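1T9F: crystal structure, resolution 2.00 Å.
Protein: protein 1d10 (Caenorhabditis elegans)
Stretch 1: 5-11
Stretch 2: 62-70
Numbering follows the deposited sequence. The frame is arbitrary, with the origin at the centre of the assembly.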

ATOM      1  N   ASP A   5       0.995 -10.532  18.373  1.00 55.49           N
ATOM      2  CA  ASP A   5      -0.053 -10.500  17.358  1.00 55.29           C
ATOM      3  C   ASP A   5       0.541  -9.830  16.122  1.00 51.70           C
ATOM      4  O   ASP A   5      -0.128  -9.067  15.424  1.00 53.18           O
ATOM      5  N   PHE A   6       1.809 -10.127  15.859  1.00 46.37           N
ATOM      6  CA  PHE A   6       2.523  -9.537  14.735  1.00 43.02           C
ATOM      7  C   PHE A   6       2.049  -9.942  13.348  1.00 37.35           C
ATOM      8  O   PHE A   6       1.453 -10.997  13.154  1.00 34.94           O
ATOM      9  N   VAL A   7       2.325  -9.068  12.386  1.00 35.80           N
ATOM     10  CA  VAL A   7       1.967  -9.285  10.993  1.00 27.22           C
ATOM     11  C   VAL A   7       3.017 -10.226  10.426  1.00 30.24           C
ATOM     12  O   VAL A   7       4.212 -10.034  10.655  1.00 28.59           O
ATOM     13  N   THR A   8       2.576 -11.232   9.678  1.00 28.75           N
ATOM     14  CA  THR A   8       3.495 -12.224   9.133  1.00 27.43           C
ATOM     15  C   THR A   8       3.658 -12.217   7.619  1.00 24.58           C
ATOM     16  O   THR A   8       2.791 -11.754   6.877  1.00 18.26           O
ATOM     17  N   CYS A   9       4.779 -12.761   7.168  1.00 18.60           N
ATOM     18  CA  CYS A   9       5.083 -12.811   5.751  1.00 21.71           C
ATOM     19  C   CYS A   9       4.096 -13.713   5.010  1.00 18.57           C
ATOM     20  O   CYS A   9       3.777 -14.801   5.471  1.00 23.94           O
ATOM     21  N   TYR A  10       3.622 -13.233   3.865  1.00 18.10           N
ATOM     22  CA  TYR A  10       2.643 -13.923   3.025  1.00 22.23           C
ATOM     23  C   TYR A  10       1.232 -13.910   3.600  1.00 23.58           C
ATOM     24  O   TYR A  10       0.337 -14.581   3.084  1.00 22.74           O
ATOM     25  N   SER A  11       1.025 -13.160   4.675  1.00 23.89           N
ATOM     26  CA  SER A  11      -0.314 -13.069   5.238  1.00 20.88           C
ATOM     27  C   SER A  11      -1.104 -12.197   4.258  1.00 26.23           C
ATOM     28  O   SER A  11      -0.515 -11.436   3.489  1.00 20.15           O
ATOM     29  N   LYS A  62      13.998 -12.818   1.188  1.00 32.52           N
ATOM     30  CA  LYS A  62      13.201 -14.033   1.187  1.00 37.41           C
ATOM     31  C   LYS A  62      12.652 -14.225   2.597  1.00 34.14           C
ATOM     32  O   LYS A  62      13.233 -13.743   3.567  1.00 34.73           O
ATOM     33  N   CYS A  63      11.530 -14.921   2.712  1.00 26.46           N
ATOM     34  CA  CYS A  63      10.935 -15.146   4.016  1.00 28.66           C
ATOM     35  C   CYS A  63      10.131 -16.431   4.008  1.00 28.44           C
ATOM     36  O   CYS A  63       9.898 -17.024   2.960  1.00 38.48           O
ATOM     37  N   ASN A  64       9.695 -16.848   5.188  1.00 36.00           N
ATOM     38  CA  ASN A  64       8.887 -18.048   5.334  1.00 37.06           C
ATOM     39  C   ASN A  64       7.502 -17.651   5.829  1.00 40.07           C
ATOM     40  O   ASN A  64       7.373 -16.845   6.752  1.00 35.61           O
ATOM     41  N   ARG A  65       6.466 -18.203   5.209  1.00 36.76           N
ATOM     42  CA  ARG A  65       5.105 -17.897   5.624  1.00 36.21           C
ATOM     43  C   ARG A  65       5.056 -18.028   7.139  1.00 40.03           C
ATOM     44  O   ARG A  65       5.541 -19.012   7.698  1.00 42.96           O
ATOM     45  N   GLY A  66       4.487 -17.032   7.808  1.00 31.47           N
ATOM     46  CA  GLY A  66       4.414 -17.082   9.255  1.00 35.95           C
ATOM     47  C   GLY A  66       5.515 -16.274   9.919  1.00 38.44           C
ATOM     48  O   GLY A  66       5.449 -15.991  11.117  1.00 40.28           O
ATOM     49  N   ASP A  67       6.534 -15.903   9.150  1.00 32.62           N
ATOM     50  CA  ASP A  67       7.634 -15.109   9.689  1.00 33.72           C
ATOM     51  C   ASP A  67       7.140 -13.724  10.080  1.00 34.44           C
ATOM     52  O   ASP A  67       6.393 -13.092   9.341  1.00 32.61           O
ATOM     53  N   ALA A  68       7.558 -13.261  11.250  1.00 32.83           N
ATOM     54  CA  ALA A  68       7.170 -11.945  11.714  1.00 33.11           C
ATOM     55  C   ALA A  68       7.921 -10.926  10.880  1.00 27.79           C
ATOM     56  O   ALA A  68       9.026 -11.190  10.411  1.00 25.57           O
ATOM     57  N   ILE A  69       7.311  -9.768  10.669  1.00 33.57           N
ATOM     58  CA  ILE A  69       7.968  -8.716   9.912  1.00 29.69           C
ATOM     59  C   ILE A  69       8.467  -7.710  10.935  1.00 34.02           C
ATOM     60  O   ILE A  69       7.702  -7.241  11.781  1.00 27.55           O
ATOM     61  N   LYS A  70       9.754  -7.395  10.867  1.00 28.62           N
ATOM     62  CA  LYS A  70      10.342  -6.455  11.804  1.00 32.16           C
ATOM     63  C   LYS A  70      10.177  -5.039  11.276  1.00 29.68           C
ATOM     64  O   LYS A  70      10.197  -4.827  10.064  1.00 23.85           O
TER

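Residues 5-11 and 62-70 lie side by side without forming regular strands, and 513 Å² of surface, summed over both, is buried between them. Asp5 stays out of reach, so the contact begins at Phe6. Its CA-CB bond points toward the second stretch, and with chi1 in the p well the ring lies against Ala68, whose CB sits over one face, 3.7 Å from Phe6 CD1 and 3.8 Å from the ring centroid, as a CH-pi contact.

Val7, a t rotamer, is directed sideways and buried. Its CG1 approaches Ile69 CD1 at 4.2 Å; the m,t conformation of Ile69 brings the end of that side chain nearer to the first stretch than its sideways CB would suggest. Between the same two residues, Ile69 N donates to Val7 O (3.1 Å). Thr8, in the p rotamer, places CG2 3.4 Å from Gly66 O, while Thr8 O accepts a hydrogen bond from Ser11 OG at 2.5 Å, within its own stretch.

Cys9 points in and makes the covalent link: its SG is 2.0 Å from Cys63 SG, with a chi3 of -87°. Cys63 adopts p, whereas Cys9 lies between wells at -146°. The backbone of the same residue is also paired, Cys9 N donating to Asp67 O over 2.7 Å. Asp67, an m rotamer, in turn uses OD2 to accept from Asn64 N at 2.7 Å, tying together the ends of the Asn64-Asp67 turn.

Tyr10, m in chi1, extends alongside the disulfide. Cys63 SG approaches its ring obliquely, 3.4 Å from Tyr10 CE2, and the backbone of Arg65 meets the ring edge, with Arg65 N 3.8 Å from Tyr10 CD2. Water 1 joins the hydroxyl to the second stretch, lying 2.9 Å from Tyr10 OH and accepting from Cys63 N, also at 2.9 Å.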

ATOM      1  CB  ASP A   5      -1.267  -9.702  17.859  1.00 53.20           C
ATOM      2  CG  ASP A   5      -0.968  -8.217  18.050  1.00 63.37           C
ATOM      3  OD1 ASP A   5      -1.887  -7.475  18.462  1.00 67.71           O
ATOM      4  OD2 ASP A   5       0.177  -7.786  17.792  1.00 66.79           O
ATOM      5  CB  PHE A   6       4.024  -9.817  14.861  1.00 48.23           C
ATOM      6  CG  PHE A   6       4.352 -11.243  15.190  1.00 50.75           C
ATOM      7  CD1 PHE A   6       4.029 -12.270  14.312  1.00 54.74           C
ATOM      8  CD2 PHE A   6       4.990 -11.559  16.384  1.00 55.97           C
ATOM      9  CE1 PHE A   6       4.340 -13.599  14.619  1.00 64.32           C
ATOM     10  CE2 PHE A   6       5.304 -12.881  16.699  1.00 60.96           C
ATOM     11  CZ  PHE A   6       4.978 -13.903  15.813  1.00 60.70           C
ATOM     12  CB  VAL A   7       1.990  -7.958  10.216  1.00 29.39           C
ATOM     13  CG1 VAL A   7       1.589  -8.192   8.780  1.00 24.16           C
ATOM     14  CG2 VAL A   7       1.055  -6.956  10.881  1.00 28.87           C
ATOM     15  CB  THR A   8       3.073 -13.635   9.573  1.00 29.95           C
ATOM     16  OG1 THR A   8       1.805 -13.957   8.989  1.00 34.53           O
ATOM     17  CG2 THR A   8       2.948 -13.699  11.094  1.00 30.45           C
ATOM     18  CB  CYS A   9       6.513 -13.300   5.565  1.00 25.22           C
ATOM     19  SG  CYS A   9       7.347 -12.549   4.141  1.00 34.40           S
ATOM     20  CB  TYR A  10       3.078 -15.362   2.727  1.00 24.02           C
ATOM     21  CG  TYR A  10       4.288 -15.420   1.829  1.00 19.27           C
ATOM     22  CD1 TYR A  10       4.288 -14.780   0.591  1.00 19.92           C
ATOM     23  CD2 TYR A  10       5.445 -16.077   2.232  1.00 21.97           C
ATOM     24  CE1 TYR A  10       5.417 -14.791  -0.221  1.00 29.97           C
ATOM     25  CE2 TYR A  10       6.575 -16.095   1.433  1.00 27.20           C
ATOM     26  CZ  TYR A  10       6.557 -15.452   0.208  1.00 27.70           C
ATOM     27  OH  TYR A  10       7.683 -15.473  -0.577  1.00 36.46           O
ATOM     28  CB  SER A  11      -0.269 -12.423   6.627  1.00 32.39           C
ATOM     29  OG  SER A  11       0.341 -11.147   6.576  1.00 34.78           O
ATOM     30  CB  LYS A  62      14.069 -15.229   0.789  1.00 42.02           C
ATOM     31  CG  LYS A  62      15.300 -15.398   1.664  1.00 54.63           C
ATOM     32  CD  LYS A  62      16.219 -16.497   1.146  1.00 61.26           C
ATOM     33  CE  LYS A  62      17.511 -16.546   1.950  1.00 58.14           C
ATOM     34  NZ  LYS A  62      18.475 -17.534   1.391  1.00 60.61           N
ATOM     35  CB  CYS A  63      10.001 -13.995   4.365  1.00 35.74           C
ATOM     36  SG  CYS A  63       8.449 -14.087   3.416  1.00 39.46           S
ATOM     37  CB  ASN A  64       9.538 -18.995   6.341  1.00 44.70           C
ATOM     38  CG  ASN A  64      10.832 -19.587   5.826  1.00 44.20           C
ATOM     39  OD1 ASN A  64      11.751 -19.855   6.595  1.00 48.26           O
ATOM     40  ND2 ASN A  64      10.904 -19.807   4.521  1.00 42.13           N
ATOM     41  CB  ARG A  65       4.114 -18.870   4.974  1.00 41.12           C
ATOM     42  CG  ARG A  65       4.760 -19.934   4.094  1.00 60.84           C
ATOM     43  CD  ARG A  65       5.590 -20.916   4.922  1.00 69.11           C
ATOM     44  NE  ARG A  65       6.538 -21.674   4.105  1.00 63.86           N
ATOM     45  CZ  ARG A  65       7.406 -22.553   4.594  1.00 65.32           C
ATOM     46  NH1 ARG A  65       7.448 -22.791   5.901  1.00 55.45           N
ATOM     47  NH2 ARG A  65       8.242 -23.188   3.781  1.00 64.96           N
ATOM     48  CB  ASP A  67       8.764 -14.963   8.664  1.00 31.68           C
ATOM     49  CG  ASP A  67       9.602 -16.216   8.536  1.00 38.31           C
ATOM     50  OD1 ASP A  67       9.375 -17.160   9.323  1.00 28.40           O
ATOM     51  OD2 ASP A  67      10.491 -16.252   7.657  1.00 30.96           O
ATOM     52  CB  ALA A  68       7.527 -11.780  13.186  1.00 34.78           C
ATOM     53  CB  ILE A  69       7.002  -8.024   8.941  1.00 30.67           C
ATOM     54  CG1 ILE A  69       6.523  -9.036   7.895  1.00 34.91           C
ATOM     55  CG2 ILE A  69       7.698  -6.839   8.266  1.00 23.27           C
ATOM     56  CD1 ILE A  69       5.431  -8.515   7.018  1.00 38.11           C
ATOM     57  CB  LYS A  70      11.830  -6.775  12.000  1.00 37.12           C
ATOM     58  CG  LYS A  70      12.120  -8.173  12.574  1.00 37.96           C
ATOM     59  CD  LYS A  70      11.855  -9.272  11.546  1.00 45.80           C
ATOM     60  CE  LYS A  70      12.110 -10.662  12.118  1.00 55.66           C
ATOM     61  NZ  LYS A  70      11.895 -11.736  11.103  1.00 46.12           N
TER
HETATM   62  O   HOH W   1      10.257 -16.338   0.460  1.00 39.08           O